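Local coordinates for protein pyruvate kinase 1 (Trypanosoma brucei brucei, PDB 4KCT) that catalyses transfer of phosphate from phosphoenolpyruvate to ADP, yielding pyruvate and ATP, and also has an intrinsic decarboxylase activity, at residues 384-389 against 395-400. Residues are numbered along the deposited sequence; the frame is centred on the assembly and turned at random.
With FDP (2,6-di-O-phosphono-beta-D-fructofuranose), chain F.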
ATOM      1  N   SER A 384      -0.959 -20.727  -1.186  1.00 16.16           N
ATOM      2  CA  SER A 384      -1.034 -20.530  -2.624  0.62 17.48           C
ATOM      3  C   SER A 384      -2.274 -21.197  -3.229  1.00 15.98           C
ATOM      4  O   SER A 384      -2.796 -20.744  -4.238  1.00 17.18           O
ATOM      5  CB  SER A 384       0.249 -21.014  -3.310  0.62 20.11           C
ATOM      6  OG  SER A 384       1.319 -20.111  -3.049  0.62 20.62           O
ATOM      7  N   ALA A 385      -2.752 -22.276  -2.592  1.00 15.82           N
ATOM      8  CA  ALA A 385      -4.039 -22.889  -2.995  1.00 14.64           C
ATOM      9  C   ALA A 385      -5.174 -21.880  -2.834  1.00 16.05           C
ATOM     10  O   ALA A 385      -6.017 -21.740  -3.722  1.00 14.90           O
ATOM     11  CB  ALA A 385      -4.333 -24.144  -2.188  1.00 14.73           C
ATOM     12  N   VAL A 386      -5.206 -21.182  -1.695  1.00 13.62           N
ATOM     13  CA  VAL A 386      -6.240 -20.160  -1.480  1.00 13.02           C
ATOM     14  C   VAL A 386      -6.105 -19.016  -2.497  1.00 13.01           C
ATOM     15  O   VAL A 386      -7.102 -18.544  -3.053  1.00 12.90           O
ATOM     16  CB  VAL A 386      -6.223 -19.596  -0.021  1.00 12.96           C
ATOM     17  CG1 VAL A 386      -7.161 -18.383   0.097  1.00 13.17           C
ATOM     18  CG2 VAL A 386      -6.653 -20.671   0.962  1.00 12.23           C
ATOM     19  N   ALA A 387      -4.874 -18.577  -2.743  1.00 13.82           N
ATOM     20  CA  ALA A 387      -4.650 -17.582  -3.779  1.00 15.17           C
ATOM     21  C   ALA A 387      -5.238 -18.022  -5.128  1.00 15.05           C
ATOM     22  O   ALA A 387      -5.898 -17.219  -5.822  1.00 15.24           O
ATOM     23  CB  ALA A 387      -3.157 -17.231  -3.907  1.00 13.95           C
ATOM     24  N   SER A 388      -4.956 -19.261  -5.528  1.00 13.47           N
ATOM     25  CA  SER A 388      -5.454 -19.755  -6.807  0.50 13.70           C
ATOM     26  C   SER A 388      -6.985 -19.811  -6.841  1.00 14.14           C
ATOM     27  O   SER A 388      -7.583 -19.515  -7.870  1.00 14.63           O
ATOM     28  CB  SER A 388      -4.822 -21.114  -7.192  0.50 13.27           C
ATOM     29  OG  SER A 388      -5.197 -22.159  -6.305  0.50 12.58           O
ATOM     30  N   ALA A 389      -7.613 -20.094  -5.688  1.00 14.06           N
ATOM     31  CA  ALA A 389      -9.087 -20.075  -5.584  1.00 15.00           C
ATOM     32  C   ALA A 389      -9.652 -18.685  -5.866  1.00 15.54           C
ATOM     33  O   ALA A 389     -10.658 -18.525  -6.588  1.00 15.79           O
ATOM     34  CB  ALA A 389      -9.529 -20.559  -4.198  1.00 15.39           C
ATOM     35  N   LYS A 395     -15.412 -22.286  -6.727  1.00 20.58           N
ATOM     36  CA  LYS A 395     -16.604 -22.358  -5.864  1.00 22.87           C
ATOM     37  C   LYS A 395     -16.396 -23.216  -4.615  1.00 19.32           C
ATOM     38  O   LYS A 395     -17.151 -23.104  -3.629  1.00 19.30           O
ATOM     39  CB  LYS A 395     -17.820 -22.841  -6.662  1.00 29.51           C
ATOM     40  CG  LYS A 395     -18.254 -21.828  -7.707  1.00 31.18           C
ATOM     41  CD  LYS A 395     -19.685 -22.024  -8.143  1.00 40.52           C
ATOM     42  CE  LYS A 395     -20.094 -20.916  -9.085  1.00 44.92           C
ATOM     43  NZ  LYS A 395     -21.217 -21.357  -9.960  1.00 63.37           N
ATOM     44  N   ALA A 396     -15.346 -24.020  -4.628  1.00 16.55           N
ATOM     45  CA  ALA A 396     -14.970 -24.766  -3.431  1.00 18.59           C
ATOM     46  C   ALA A 396     -13.508 -25.124  -3.445  1.00 17.45           C
ATOM     47  O   ALA A 396     -12.875 -25.182  -4.506  1.00 17.95           O
ATOM     48  CB  ALA A 396     -15.832 -26.046  -3.290  1.00 16.60           C
ATOM     49  N   MET A 397     -13.000 -25.478  -2.274  1.00 14.41           N
ATOM     50  CA  MET A 397     -11.716 -26.126  -2.177  1.00 15.78           C
ATOM     51  C   MET A 397     -11.950 -27.476  -1.534  1.00 17.83           C
ATOM     52  O   MET A 397     -12.957 -27.676  -0.852  1.00 17.12           O
ATOM     53  CB  MET A 397     -10.783 -25.285  -1.306  1.00 16.16           C
ATOM     54  CG  MET A 397     -10.577 -23.857  -1.851  1.00 16.28           C
ATOM     55  SD  MET A 397      -9.407 -22.920  -0.828  1.00 17.47           S
ATOM     56  CE  MET A 397      -7.863 -23.807  -1.155  1.00 14.12           C
ATOM     57  N   LEU A 398     -11.029 -28.395  -1.755  1.00 15.77           N
ATOM     58  CA  LEU A 398     -11.130 -29.741  -1.228  1.00 16.85           C
ATOM     59  C   LEU A 398      -9.756 -30.091  -0.664  1.00 17.15           C
ATOM     60  O   LEU A 398      -8.747 -29.868  -1.334  1.00 17.05           O
ATOM     61  CB  LEU A 398     -11.489 -30.704  -2.380  1.00 18.77           C
ATOM     62  CG  LEU A 398     -11.462 -32.212  -2.127  1.00 21.89           C
ATOM     63  CD1 LEU A 398     -12.352 -32.563  -0.961  1.00 22.72           C
ATOM     64  CD2 LEU A 398     -11.975 -32.906  -3.391  1.00 24.48           C
ATOM     65  N   VAL A 399      -9.706 -30.561   0.585  1.00 15.35           N
ATOM     66  CA  VAL A 399      -8.432 -30.921   1.217  1.00 16.05           C
ATOM     67  C   VAL A 399      -8.577 -32.279   1.916  1.00 18.87           C
ATOM     68  O   VAL A 399      -9.627 -32.576   2.493  1.00 16.71           O
ATOM     69  CB  VAL A 399      -7.964 -29.838   2.244  1.00 17.23           C
ATOM     70  CG1 VAL A 399      -9.017 -29.622   3.350  1.00 16.02           C
ATOM     71  CG2 VAL A 399      -6.579 -30.184   2.837  1.00 15.32           C
ATOM     72  N   LEU A 400      -7.576 -33.144   1.749  1.00 16.51           N
ATOM     73  CA  LEU A 400      -7.506 -34.394   2.546  1.00 17.56           C
ATOM     74  C   LEU A 400      -6.774 -34.124   3.853  1.00 17.18           C
ATOM     75  O   LEU A 400      -5.657 -33.595   3.844  1.00 17.15           O
ATOM     76  CB  LEU A 400      -6.767 -35.494   1.766  1.00 17.54           C
ATOM     77  CG  LEU A 400      -7.628 -36.301   0.772  1.00 22.22           C
ATOM     78  CD1 LEU A 400      -8.487 -35.376  -0.070  1.00 20.82           C
ATOM     79  CD2 LEU A 400      -6.742 -37.178  -0.117  1.00 20.51           C
TER
HETATM   80  P1  FDP F1004      -2.612 -39.290   3.309  1.00 22.06           P
HETATM   81  O1P FDP F1004      -2.940 -39.147   1.837  1.00 20.29           O
HETATM   82  O2P FDP F1004      -3.818 -39.685   4.121  1.00 22.12           O
HETATM   83  O3P FDP F1004      -1.342 -40.069   3.612  1.00 22.37           O
HETATM   84  O1  FDP F1004       0.525 -38.241   4.148  1.00 22.00           O
HETATM   85  C1  FDP F1004      -0.002 -37.519   3.031  1.00 19.84           C
HETATM   86  C2  FDP F1004      -1.291 -36.829   3.462  1.00 20.55           C
HETATM   87  O2  FDP F1004      -2.323 -37.776   3.855  1.00 19.92           O
HETATM   88  C3  FDP F1004      -1.838 -35.879   2.401  1.00 17.47           C
HETATM   89  O3  FDP F1004      -2.468 -36.579   1.331  1.00 18.76           O
HETATM   90  C4  FDP F1004      -2.850 -35.099   3.223  1.00 18.40           C
HETATM   91  O4  FDP F1004      -3.282 -33.884   2.587  1.00 18.18           O
HETATM   92  C5  FDP F1004      -2.048 -34.837   4.490  1.00 17.59           C
HETATM   93  O5  FDP F1004      -1.063 -35.932   4.570  1.00 18.25           O
HETATM   94  C6  FDP F1004      -2.954 -34.826   5.715  1.00 18.19           C
HETATM   95  O6  FDP F1004      -2.211 -34.273   6.804  1.00 20.97           O
HETATM   96  P2  FDP F1004      -3.001 -33.818   8.143  1.00 22.48           P
HETATM   97  O4P FDP F1004      -3.875 -32.633   7.698  1.00 17.32           O
HETATM   98  O5P FDP F1004      -3.772 -35.041   8.530  1.00 19.16           O
HETATM   99  O6P FDP F1004      -1.907 -33.415   9.101  1.00 20.09           O
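The peptide group joining Ala385 to Val386 is the flat element met by Met397: the methyl CE of Met397 sits over one face, 3.7 Å from Ala385 C. From the opposite face Ala389 N reaches Ala385 O in the regular helical bond. Ser388 OG adds a second bond to Ala385 O in one of its two conformers, so that bond is doubtful.

Around the thioether, Ala385 CB lies 3.7 Å from Met397 CE. Val386 crosses the methionine at about a right angle, bringing its CG2 within 4.0 Å of Met397 SD. Ala389 CB meets the same sulfur, Met397 SD, at 4.1 Å. Met397 is extended through chi2 and bent at chi3 (68°), which turns its methyl toward Ala385. The axes, 9.6 Å apart and 156° between directions, describe a helix laid nearly antiparallel over the strand that follows it, as in an alpha/beta layered domain; strand 396-400 runs parallel to its neighbours 419-423 and 476-481. Ile410 of helix 405-412 touches both Val386 and Met397. On the helix's other flank, Ala387 packs against Ser384 of the second subunit. At the strand's C-terminal end, Leu400 O accepts a 2.7 Å hydrogen bond from FDP O4, placing the strand at the sugar bisphosphate's effector pocket.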